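Local coordinates for uncharacterized conserved protein (Staphylococcus epidermidis, PDB 3FRM), which is of unknown function but carries a GNAT-type acetyltransferase domain and so may transfer an acetyl group from acetyl-CoA, at residues A[51-54]-A[55-59]; A[88-92]-A[93-97]; A[59-62]-A[63-67]; A[75-78]-A[79-82]; A[5-8]-A[9-13]. All coordinates share one frame; numbering follows the deposited sequence.

Overall arrangement
Interactions 1 to 4 lie together on one half of the mixed sheet. Interactions 1 and 3 are successive turns of helix 50-66, share V59 and have centres 12 Å apart. Interaction 2, the end of helix 84-92, packs against interaction 1, where W53 CH2 lies 3.6 Å from F95 CE2. It also meets interaction 4, with I90 CD1 4.1 Å from F76 CZ. Interaction 4 continues to interaction 5 through A78 CB, 4.1 Å from F9 CD1; interactions 3 and 5 stay about 15 Å apart at their nearest atoms. Interactions 2 and 4 both touch the second subunit, and interaction 4 reaches a sulfate held there by backbone N atoms at the start of helix 204-216 and by R237.

Interaction 1 of 5, residues A[51-54]-A[55-59]; sequences NQWL and KDIEV
Backbone bonds between W53 and I57 and between Q52 and D56 form the polar core of this helical turn: I57 N lies 2.8 Å from W53 O, and D56 N 2.9 Å from Q52 O. The longer bond from K55 N to N51 O and a weak one from E58 N to L54 O continue the ladder. A water bridges the same step, donating both to L54 O, at 2.8 Å, and to E58 OE2, so that a carbonyl and a carboxylate one turn apart share it. E58 OE2 also pairs with K61. The carboxylate of D56 comes close to the amide of Q52, their planes 31° apart, but its bonds are made elsewhere: OD1 forms a salt bridge with R24 and OD2 bonds Y44 OH. Helix 50-66 is the connection of a beta-alpha-beta unit between strands 41-44 and 72-75, and W53 belongs to its buried side. With CG anti to the backbone N (chi1 -175°), the indole leans slightly forward along the helix, toward I57, whose CD1 covers one face of its six-membered ring in a CH-pi contact. F74 and F95 meet the same indole edge-to-face. L54 CD1 touches I57 CD1 more loosely, at 4.3 Å.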
# COMPACT_ATOMS: atom_id res chain seq x y z
N ASN A 51 1.45 -16.11 -27.03
CA ASN A 51 0.79 -16.10 -28.36
C ASN A 51 -0.71 -15.95 -28.30
O ASN A 51 -1.28 -15.23 -29.08
CB ASN A 51 1.09 -17.39 -29.12
CG ASN A 51 2.55 -17.56 -29.44
OD1 ASN A 51 3.21 -16.60 -29.82
ND2 ASN A 51 3.07 -18.80 -29.32
N GLN A 52 -1.34 -16.68 -27.37
CA GLN A 52 -2.73 -16.52 -27.05
C GLN A 52 -3.02 -15.07 -26.71
O GLN A 52 -3.93 -14.47 -27.25
CB GLN A 52 -3.08 -17.32 -25.80
CG GLN A 52 -3.99 -18.49 -25.99
CD GLN A 52 -5.25 -18.26 -26.83
OE1 GLN A 52 -5.92 -19.22 -27.19
NE2 GLN A 52 -5.58 -17.01 -27.14
N TRP A 53 -2.22 -14.51 -25.80
CA TRP A 53 -2.41 -13.14 -25.35
C TRP A 53 -2.41 -12.14 -26.49
O TRP A 53 -3.19 -11.17 -26.46
CB TRP A 53 -1.41 -12.72 -24.22
CG TRP A 53 -1.71 -11.32 -23.68
CD1 TRP A 53 -2.85 -10.93 -23.00
CD2 TRP A 53 -0.91 -10.13 -23.81
NE1 TRP A 53 -2.79 -9.59 -22.70
CE2 TRP A 53 -1.61 -9.08 -23.18
CE3 TRP A 53 0.34 -9.86 -24.37
CZ2 TRP A 53 -1.12 -7.76 -23.12
CZ3 TRP A 53 0.84 -8.56 -24.30
CH2 TRP A 53 0.10 -7.51 -23.66
N LEU A 54 -1.56 -12.37 -27.49
CA LEU A 54 -1.49 -11.49 -28.69
C LEU A 54 -2.77 -11.49 -29.50
O LEU A 54 -3.26 -10.43 -29.99
CB LEU A 54 -0.33 -11.92 -29.60
CG LEU A 54 0.99 -11.17 -29.47
CD1 LEU A 54 1.17 -10.44 -28.16
CD2 LEU A 54 2.18 -12.11 -29.74
N LYS A 55 -3.28 -12.71 -29.66
CA LYS A 55 -4.55 -12.95 -30.30
C LYS A 55 -5.68 -12.29 -29.51
O LYS A 55 -6.55 -11.70 -30.12
CB LYS A 55 -4.79 -14.45 -30.46
CG LYS A 55 -4.05 -15.06 -31.66
CD LYS A 55 -3.88 -16.54 -31.53
CE LYS A 55 -2.83 -17.02 -32.52
NZ LYS A 55 -2.15 -18.31 -32.08
N ASP A 56 -5.60 -12.32 -28.18
CA ASP A 56 -6.66 -11.78 -27.33
C ASP A 56 -6.60 -10.25 -27.36
O ASP A 56 -7.63 -9.56 -27.28
CB ASP A 56 -6.52 -12.29 -25.90
CG ASP A 56 -6.66 -13.82 -25.79
OD1 ASP A 56 -7.22 -14.48 -26.69
OD2 ASP A 56 -6.24 -14.38 -24.75
N ILE A 57 -5.40 -9.71 -27.51
CA ILE A 57 -5.26 -8.28 -27.75
C ILE A 57 -6.04 -7.83 -28.94
O ILE A 57 -6.67 -6.76 -28.92
CB ILE A 57 -3.81 -7.86 -27.94
CG1 ILE A 57 -3.24 -7.54 -26.57
CG2 ILE A 57 -3.68 -6.60 -28.79
CD1 ILE A 57 -1.79 -7.88 -26.45
N GLU A 58 -6.02 -8.65 -29.99
CA GLU A 58 -6.60 -8.24 -31.28
C GLU A 58 -8.12 -8.23 -31.22
O GLU A 58 -8.72 -7.25 -31.53
CB GLU A 58 -6.09 -9.11 -32.42
CG GLU A 58 -4.63 -8.87 -32.78
CD GLU A 58 -4.34 -7.38 -33.02
OE1 GLU A 58 -5.00 -6.73 -33.89
OE2 GLU A 58 -3.44 -6.85 -32.33
N VAL A 59 -8.71 -9.33 -30.78
CA VAL A 59 -10.10 -9.40 -30.35
C VAL A 59 -10.53 -8.23 -29.52
O VAL A 59 -11.46 -7.56 -29.91
CB VAL A 59 -10.46 -10.72 -29.57
CG1 VAL A 59 -11.98 -10.82 -29.43
CG2 VAL A 59 -9.98 -11.90 -30.32
O HOH W 1 -1.70 -8.32 -31.07

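Interaction 2 of 5, residues A[88-92]-A[93-97]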
# COMPACT_ATOMS: atom_id res chain seq x y z
N GLU A 88 7.39 -9.72 -20.35
CA GLU A 88 8.27 -9.00 -21.21
C GLU A 88 7.48 -8.39 -22.36
O GLU A 88 7.66 -7.21 -22.67
CB GLU A 88 9.36 -9.91 -21.72
CG GLU A 88 10.51 -9.11 -22.22
CD GLU A 88 11.26 -9.82 -23.33
OE1 GLU A 88 12.25 -9.25 -23.88
OE2 GLU A 88 10.88 -10.98 -23.63
N LYS A 89 6.58 -9.15 -22.93
CA LYS A 89 5.73 -8.60 -23.96
C LYS A 89 4.84 -7.44 -23.46
O LYS A 89 4.68 -6.39 -24.14
CB LYS A 89 4.86 -9.68 -24.54
CG LYS A 89 4.06 -9.21 -25.74
CD LYS A 89 4.73 -9.59 -27.03
CE LYS A 89 6.04 -8.92 -27.21
NZ LYS A 89 6.80 -9.73 -28.18
N ILE A 90 4.25 -7.67 -22.27
CA ILE A 90 3.38 -6.73 -21.62
C ILE A 90 4.07 -5.40 -21.46
O ILE A 90 3.49 -4.36 -21.82
CB ILE A 90 2.87 -7.25 -20.22
CG1 ILE A 90 1.77 -8.30 -20.42
CG2 ILE A 90 2.26 -6.13 -19.41
CD1 ILE A 90 1.56 -9.20 -19.23
N ARG A 91 5.28 -5.40 -20.91
CA ARG A 91 6.05 -4.16 -20.83
C ARG A 91 6.29 -3.56 -22.22
O ARG A 91 6.05 -2.40 -22.40
CB ARG A 91 7.38 -4.34 -20.09
CG ARG A 91 7.26 -3.93 -18.62
CD ARG A 91 7.99 -4.89 -17.68
NE ARG A 91 9.15 -5.45 -18.38
CZ ARG A 91 9.59 -6.70 -18.22
NH1 ARG A 91 8.97 -7.51 -17.37
NH2 ARG A 91 10.64 -7.13 -18.94
N GLU A 92 6.67 -4.35 -23.20
CA GLU A 92 6.99 -3.82 -24.57
C GLU A 92 5.80 -3.19 -25.26
O GLU A 92 5.96 -2.31 -26.10
CB GLU A 92 7.58 -4.93 -25.45
CG GLU A 92 7.85 -4.60 -26.90
CD GLU A 92 8.00 -5.84 -27.79
OE1 GLU A 92 7.63 -5.77 -28.98
OE2 GLU A 92 8.48 -6.91 -27.31
N LEU A 93 4.60 -3.62 -24.92
CA LEU A 93 3.43 -3.04 -25.57
C LEU A 93 2.87 -1.81 -24.78
O LEU A 93 1.83 -1.24 -25.13
CB LEU A 93 2.39 -4.14 -25.83
CG LEU A 93 2.79 -5.17 -26.91
CD1 LEU A 93 1.66 -6.15 -27.03
CD2 LEU A 93 3.10 -4.54 -28.32
N GLY A 94 3.59 -1.41 -23.74
CA GLY A 94 3.29 -0.20 -23.04
C GLY A 94 2.09 -0.32 -22.11
O GLY A 94 1.27 0.62 -22.05
N PHE A 95 1.95 -1.47 -21.41
CA PHE A 95 0.88 -1.65 -20.40
C PHE A 95 1.39 -1.24 -19.04
O PHE A 95 2.57 -1.32 -18.80
CB PHE A 95 0.44 -3.14 -20.29
CG PHE A 95 -0.56 -3.56 -21.32
CD1 PHE A 95 -1.90 -3.65 -20.99
CD2 PHE A 95 -0.16 -3.78 -22.65
CE1 PHE A 95 -2.86 -4.00 -21.95
CE2 PHE A 95 -1.11 -4.13 -23.66
CZ PHE A 95 -2.46 -4.25 -23.31
N GLN A 96 0.49 -0.80 -18.16
CA GLN A 96 0.76 -0.66 -16.75
C GLN A 96 0.42 -1.99 -16.06
O GLN A 96 -0.67 -2.54 -16.27
CB GLN A 96 -0.17 0.38 -16.15
CG GLN A 96 -0.31 1.74 -16.85
CD GLN A 96 -1.58 2.52 -16.32
OE1 GLN A 96 -2.06 2.26 -15.18
NE2 GLN A 96 -2.13 3.42 -17.14
N ILE A 97 1.30 -2.46 -15.18
CA ILE A 97 1.08 -3.71 -14.46
C ILE A 97 0.72 -3.39 -13.03
O ILE A 97 1.38 -2.57 -12.43
CB ILE A 97 2.33 -4.55 -14.47
CG1 ILE A 97 2.73 -4.76 -15.91
CG2 ILE A 97 2.10 -5.91 -13.81
CD1 ILE A 97 3.95 -5.70 -16.10
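I90 faces F95 and I97 across the end of helix 84-92, and its side chain reaches a different neighbour with each branch. From CB, a chi1 of -76° sets CG2 anti to the backbone N, on the side of the departing chain. There the methyl meets F95 CB at 3.6 Å and I97 CD1 at 3.7 Å, wedged between two residues that leave the helix. The other branch, CG1 and then CD1, turns inward to the aromatic side chains of W53 and F76. F95 carries its ring away from this branch, while I249 of strand 241-251 touches both I90 and F95. One residue before I90, K89 CG lies loosely against L93 CD1, and the K89 chain, bent at chi2 and chi3, brings NZ to E92 OE2 in a long salt bridge, 3.4 Å. The backbone closes underneath: L93 N bonds K89 O at 2.9 Å, G94 N bonds R91 O at 3.0 Å, and F95 N makes a weak bond to I90 O at 3.3 Å. With G94 at a positive phi of 76° and the apolar pair I90-F95 spanning the turn, the arrangement is a Schellman motif, which ends the helix and turns the chain into strand 96-105.

Interaction 3 of 5, residues A[59-62]-A[63-67]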
# COMPACT_ATOMS: atom_id res chain seq x y z
N VAL A 59 -8.71 -9.33 -30.78
CA VAL A 59 -10.10 -9.40 -30.35
C VAL A 59 -10.53 -8.23 -29.52
O VAL A 59 -11.46 -7.56 -29.91
CB VAL A 59 -10.46 -10.72 -29.57
CG1 VAL A 59 -11.98 -10.82 -29.43
CG2 VAL A 59 -9.98 -11.90 -30.32
N GLN A 60 -9.84 -7.95 -28.41
CA GLN A 60 -10.31 -6.88 -27.49
C GLN A 60 -10.21 -5.54 -28.15
O GLN A 60 -11.13 -4.74 -28.01
CB GLN A 60 -9.57 -6.82 -26.16
CG GLN A 60 -10.36 -6.04 -25.11
CD GLN A 60 -9.61 -5.83 -23.82
OE1 GLN A 60 -9.02 -4.81 -23.61
NE2 GLN A 60 -9.62 -6.82 -22.94
N LYS A 61 -9.10 -5.31 -28.85
CA LYS A 61 -8.87 -4.07 -29.60
C LYS A 61 -10.05 -3.78 -30.55
O LYS A 61 -10.55 -2.65 -30.63
CB LYS A 61 -7.52 -4.13 -30.35
CG LYS A 61 -7.13 -2.83 -31.10
CD LYS A 61 -5.71 -2.86 -31.80
CE LYS A 61 -4.63 -3.48 -30.84
NZ LYS A 61 -3.25 -3.73 -31.48
N LYS A 62 -10.52 -4.82 -31.23
CA LYS A 62 -11.68 -4.67 -32.14
C LYS A 62 -12.99 -4.41 -31.40
O LYS A 62 -13.73 -3.48 -31.69
CB LYS A 62 -11.80 -5.89 -33.03
CG LYS A 62 -11.00 -5.76 -34.31
CD LYS A 62 -11.34 -6.84 -35.32
CE LYS A 62 -10.29 -8.00 -35.34
NZ LYS A 62 -9.02 -7.65 -36.06
N MSE A 63 -13.28 -5.21 -30.39
CA MSE A 63 -14.48 -4.96 -29.63
C MSE A 63 -14.53 -3.54 -29.13
O MSE A 63 -15.54 -2.87 -29.26
CB MSE A 63 -14.58 -5.91 -28.44
CG MSE A 63 -14.87 -7.27 -28.93
SE MSE A 63 -15.29 -8.62 -27.61
CE MSE A 63 -16.89 -7.94 -26.73
N HIS A 64 -13.44 -3.10 -28.54
CA HIS A 64 -13.46 -1.87 -27.83
C HIS A 64 -13.60 -0.74 -28.83
O HIS A 64 -14.49 0.14 -28.65
CB HIS A 64 -12.22 -1.75 -26.96
CG HIS A 64 -12.33 -2.45 -25.63
ND1 HIS A 64 -11.40 -2.30 -24.63
CD2 HIS A 64 -13.29 -3.27 -25.13
CE1 HIS A 64 -11.78 -3.01 -23.57
NE2 HIS A 64 -12.92 -3.61 -23.86
N LEU A 65 -12.80 -0.77 -29.90
CA LEU A 65 -12.94 0.31 -30.89
C LEU A 65 -14.34 0.35 -31.51
O LEU A 65 -14.85 1.40 -31.85
CB LEU A 65 -11.88 0.22 -31.99
CG LEU A 65 -10.49 0.62 -31.54
CD1 LEU A 65 -9.46 0.30 -32.66
CD2 LEU A 65 -10.49 2.13 -31.22
N ASN A 66 -14.95 -0.82 -31.68
CA ASN A 66 -16.31 -0.87 -32.20
C ASN A 66 -17.35 -0.06 -31.36
O ASN A 66 -18.28 0.47 -31.93
CB ASN A 66 -16.75 -2.31 -32.39
CG ASN A 66 -18.14 -2.43 -32.98
OD1 ASN A 66 -18.38 -2.13 -34.16
ND2 ASN A 66 -19.07 -2.93 -32.15
N GLN A 67 -17.18 0.00 -30.04
CA GLN A 67 -18.09 0.76 -29.18
C GLN A 67 -17.42 2.06 -28.74
O GLN A 67 -17.89 2.67 -27.80
CB GLN A 67 -18.57 -0.07 -27.94
CG GLN A 67 -17.46 -0.53 -26.97
CD GLN A 67 -17.96 -1.26 -25.68
OE1 GLN A 67 -19.00 -1.95 -25.70
NE2 GLN A 67 -17.21 -1.13 -24.58
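Q60 and H64, one helical turn apart, cross obliquely, the glutamine chain over one face of the imidazole. With CG anti to the backbone N (chi1 -161°), the extended chain brings its CG methylene over the centre of the ring, 3.7 Å from the H64 centroid and 12° off the normal, a CH-pi contact. Further out the amide tilts by 30° to the ring plane, and OE1 approaches H64 CE1 to 3.3 Å. This carbon, between two ring nitrogens, is probably polarised enough to make the approach favourable. The amide is fixed from beyond the helix, because OE1 accepts a hydrogen bond from S73 N; the ring is fixed too, by a bond between H64 ND1 and H71 O. H64 NE2, by contrast, is buried with no partner in the model. These bonds tie the last turns of helix 50-66 to strand 72-75 and the residue just before it, within the beta-alpha-beta unit that begins with strand 41-44. On another side of the helix, V59 CG1 touches the selenium of selenomethionine M63 loosely, at 4.4 Å, and the M63 chain then leads away to I27 and L29 of strand 25-29. K61 CG and L65 CD1 meet about as loosely, 4.2 Å apart. Underneath, the backbone keeps regular helical bonds, from M63 N to V59 O at 3.0 Å through to N66 N and K62 O at 2.9 Å.

Interaction 4 of 5, residues A[75-78]-A[79-82]. With SO4 (sulfate ion), chain J.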
# COMPACT_ATOMS: atom_id res chain seq x y z
N SER A 75 -7.26 -8.92 -16.46
CA SER A 75 -6.90 -9.49 -15.17
C SER A 75 -6.45 -10.88 -15.44
O SER A 75 -7.03 -11.52 -16.31
CB SER A 75 -8.11 -9.66 -14.30
OG SER A 75 -8.60 -8.42 -14.06
N PHE A 76 -5.53 -11.38 -14.62
CA PHE A 76 -5.04 -12.72 -14.76
C PHE A 76 -5.59 -13.62 -13.64
O PHE A 76 -6.36 -13.17 -12.79
CB PHE A 76 -3.49 -12.70 -14.87
CG PHE A 76 -2.99 -12.09 -16.14
CD1 PHE A 76 -2.86 -12.85 -17.27
CD2 PHE A 76 -2.68 -10.75 -16.23
CE1 PHE A 76 -2.42 -12.27 -18.49
CE2 PHE A 76 -2.26 -10.17 -17.39
CZ PHE A 76 -2.12 -10.93 -18.54
N PRO A 77 -5.25 -14.90 -13.66
CA PRO A 77 -5.94 -15.78 -12.70
C PRO A 77 -5.57 -15.49 -11.25
O PRO A 77 -4.45 -15.10 -10.94
CB PRO A 77 -5.45 -17.16 -13.09
CG PRO A 77 -5.06 -16.95 -14.64
CD PRO A 77 -4.44 -15.63 -14.66
N ALA A 78 -6.53 -15.64 -10.36
CA ALA A 78 -6.25 -15.60 -8.91
C ALA A 78 -4.98 -16.33 -8.48
O ALA A 78 -4.78 -17.49 -8.81
CB ALA A 78 -7.42 -16.12 -8.16
N ASN A 79 -4.11 -15.60 -7.79
CA ASN A 79 -2.94 -16.20 -7.21
C ASN A 79 -1.99 -16.83 -8.23
O ASN A 79 -1.24 -17.72 -7.90
CB ASN A 79 -3.36 -17.23 -6.17
CG ASN A 79 -4.33 -16.64 -5.21
OD1 ASN A 79 -4.01 -15.69 -4.54
ND2 ASN A 79 -5.54 -17.13 -5.20
N GLU A 80 -2.00 -16.35 -9.45
CA GLU A 80 -1.01 -16.81 -10.42
C GLU A 80 -0.05 -15.69 -10.86
O GLU A 80 -0.51 -14.64 -11.23
CB GLU A 80 -1.73 -17.41 -11.62
CG GLU A 80 -2.28 -18.83 -11.29
CD GLU A 80 -3.03 -19.48 -12.44
OE1 GLU A 80 -2.54 -19.46 -13.60
OE2 GLU A 80 -4.12 -20.03 -12.19
N LYS A 81 1.25 -15.96 -10.74
CA LYS A 81 2.38 -15.19 -11.27
C LYS A 81 2.44 -15.40 -12.77
O LYS A 81 2.21 -16.49 -13.21
CB LYS A 81 3.71 -15.74 -10.70
CG LYS A 81 3.92 -15.57 -9.16
CD LYS A 81 3.77 -14.07 -8.73
CE LYS A 81 4.98 -13.21 -9.11
NZ LYS A 81 6.26 -13.71 -8.50
N ILE A 82 2.76 -14.35 -13.53
CA ILE A 82 2.83 -14.35 -15.00
C ILE A 82 4.22 -14.76 -15.51
O ILE A 82 5.24 -14.37 -14.95
CB ILE A 82 2.55 -12.94 -15.50
CG1 ILE A 82 1.31 -12.39 -14.81
CG2 ILE A 82 2.34 -12.87 -17.00
CD1 ILE A 82 1.00 -10.90 -15.24
S SO4 J . 8.79 -11.37 -7.19
O1 SO4 J . 7.79 -10.80 -6.31
O2 SO4 J . 8.17 -11.76 -8.45
O3 SO4 J . 9.84 -10.38 -7.46
O4 SO4 J . 9.51 -12.48 -6.56
O HOH W 2 -2.76 -13.08 -11.50
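A type II beta turn joins P77 to E80 in the loop between strand 72-75 and helix 84-92, closed by the bond from E80 N to P77 O at 3.1 Å. The donor stands above the carbonyl plane, 42° out of it. N79 takes the third position of the turn with a positive phi, and its OD1 accepts a bond from F245 N, attaching the turn to strand 241-251. A water bridges the two ends of the turn, donating to P77 O at 2.7 Å and to E80 O at 2.8 Å. The extended E80 side chain crosses the proline at about a right angle, its carboxylate against the CB-CG edge of the ring, with OE2 3.3 Å from P77 CB. Deeper in, the chain returns on itself so that I82 CD1 sits over one face of the F76 ring, 4.2 Å from the centroid, a CH-pi contact backed by M47. K81 points the other way, to the second subunit. There a sulfate, probably from the crystallisation liquor, is bonded by the backbone N atoms of G203, G205 and S206 and by R237 NH1, all of that subunit. This glycine-rich loop has the Q-x-x-G-x-G pattern with which GNAT enzymes hold the pyrophosphate of acetyl-CoA, so the sulfate probably mimics a phosphate. Bent at each torsion beyond CG, K81 brings NZ to 2.7 Å from sulfate O2.

Interaction 5 of 5, residues A[5-8]-A[9-13]; sequences SKIT and FKDIY
T8 and D11 grip each other across an ST turn that leads into the short 3-10 turn 9-11. The tight part is polar: T8 N donates to D11 OD2 at 2.8 Å, meeting the carboxylate on its anti side and 23° out of its plane. In return D11 N bonds T8 O at 2.8 Å, the bond that defines the 3-10 turn. The threonine hydroxyl accepts from K10 N at 3.0 Å, which makes the ST turn; a classical capping box would have it accept from D11 N, so the bond from T8 N to D11 OD2 is the half of such a box that is present. D11 CG lies anti to its carbonyl carbon (chi1 -60°), which folds the carboxylate back over the T8 amide; the other oxygen, OD1, forms a salt bridge with K186. Beneath this, I7 CG2 presses on D11 OD2 at 3.5 Å, and I7 itself is buried against V104 and I222, while F9 meets L102 and V224, so the turn packs on strands 96-105 and 221-225. Looseness appears at the solvent-exposed end of K10. Its side chain, bent at each torsion beyond CG, curls past the T8 hydroxyl, and NZ ends 3.6 Å from T8 OG1 and 4.1 Å from T8 CG2.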
# COMPACT_ATOMS: atom_id res chain seq x y z
N SER A 5 -13.17 -18.46 4.99
CA SER A 5 -12.03 -19.15 4.36
C SER A 5 -12.29 -19.38 2.88
O SER A 5 -11.47 -19.00 2.05
CB SER A 5 -11.75 -20.48 5.06
OG SER A 5 -12.94 -21.08 5.56
N LYS A 6 -13.44 -19.95 2.56
CA LYS A 6 -13.74 -20.28 1.16
C LYS A 6 -13.92 -19.08 0.24
O LYS A 6 -13.96 -19.24 -0.99
CB LYS A 6 -14.91 -21.28 1.06
CG LYS A 6 -16.33 -20.79 1.41
CD LYS A 6 -17.19 -21.84 2.21
CE LYS A 6 -16.87 -23.34 1.94
NZ LYS A 6 -17.15 -23.81 0.53
N ILE A 7 -13.98 -17.87 0.79
CA ILE A 7 -14.22 -16.73 -0.09
C ILE A 7 -13.14 -16.55 -1.18
O ILE A 7 -11.96 -16.72 -0.91
CB ILE A 7 -14.45 -15.45 0.73
CG1 ILE A 7 -15.86 -15.52 1.33
CG2 ILE A 7 -14.34 -14.19 -0.15
CD1 ILE A 7 -16.10 -14.48 2.38
N THR A 8 -13.56 -16.27 -2.41
CA THR A 8 -12.61 -15.96 -3.47
C THR A 8 -12.96 -14.75 -4.33
O THR A 8 -14.00 -14.10 -4.18
CB THR A 8 -12.32 -17.17 -4.44
OG1 THR A 8 -13.22 -17.13 -5.57
CG2 THR A 8 -12.36 -18.53 -3.74
N PHE A 9 -12.06 -14.47 -5.25
CA PHE A 9 -12.26 -13.41 -6.21
C PHE A 9 -13.57 -13.51 -6.97
O PHE A 9 -14.08 -12.50 -7.49
CB PHE A 9 -11.09 -13.34 -7.16
CG PHE A 9 -10.01 -12.38 -6.71
CD1 PHE A 9 -8.84 -12.86 -6.08
CD2 PHE A 9 -10.13 -11.01 -6.96
CE1 PHE A 9 -7.83 -11.98 -5.68
CE2 PHE A 9 -9.15 -10.14 -6.57
CZ PHE A 9 -7.99 -10.62 -5.91
N LYS A 10 -14.12 -14.73 -7.05
CA LYS A 10 -15.40 -14.96 -7.74
C LYS A 10 -16.53 -14.21 -7.03
O LYS A 10 -17.50 -13.82 -7.65
CB LYS A 10 -15.70 -16.46 -7.84
CG LYS A 10 -14.95 -17.15 -8.98
CD LYS A 10 -14.09 -18.30 -8.44
CE LYS A 10 -14.95 -19.52 -8.02
NZ LYS A 10 -14.37 -20.26 -6.87
N ASP A 11 -16.37 -13.99 -5.72
CA ASP A 11 -17.37 -13.29 -4.94
C ASP A 11 -17.37 -11.78 -5.18
O ASP A 11 -18.26 -11.06 -4.76
CB ASP A 11 -17.11 -13.61 -3.48
CG ASP A 11 -17.22 -15.10 -3.20
OD1 ASP A 11 -18.27 -15.67 -3.59
OD2 ASP A 11 -16.27 -15.70 -2.61
N ILE A 12 -16.35 -11.28 -5.85
CA ILE A 12 -16.27 -9.85 -6.07
C ILE A 12 -17.16 -9.42 -7.23
O ILE A 12 -17.24 -10.08 -8.22
CB ILE A 12 -14.81 -9.42 -6.18
CG1 ILE A 12 -14.10 -9.68 -4.82
CG2 ILE A 12 -14.63 -8.00 -6.79
CD1 ILE A 12 -14.37 -8.64 -3.63
N TYR A 13 -17.88 -8.32 -7.05
CA TYR A 13 -18.79 -7.82 -8.02
C TYR A 13 -18.01 -7.23 -9.22
O TYR A 13 -16.93 -6.70 -9.06
CB TYR A 13 -19.63 -6.75 -7.32
CG TYR A 13 -20.57 -6.09 -8.23
CD1 TYR A 13 -21.86 -6.58 -8.40
CD2 TYR A 13 -20.17 -4.96 -8.97
CE1 TYR A 13 -22.76 -5.97 -9.30
CE2 TYR A 13 -21.05 -4.34 -9.86
CZ TYR A 13 -22.34 -4.85 -10.03
OH TYR A 13 -23.22 -4.25 -10.90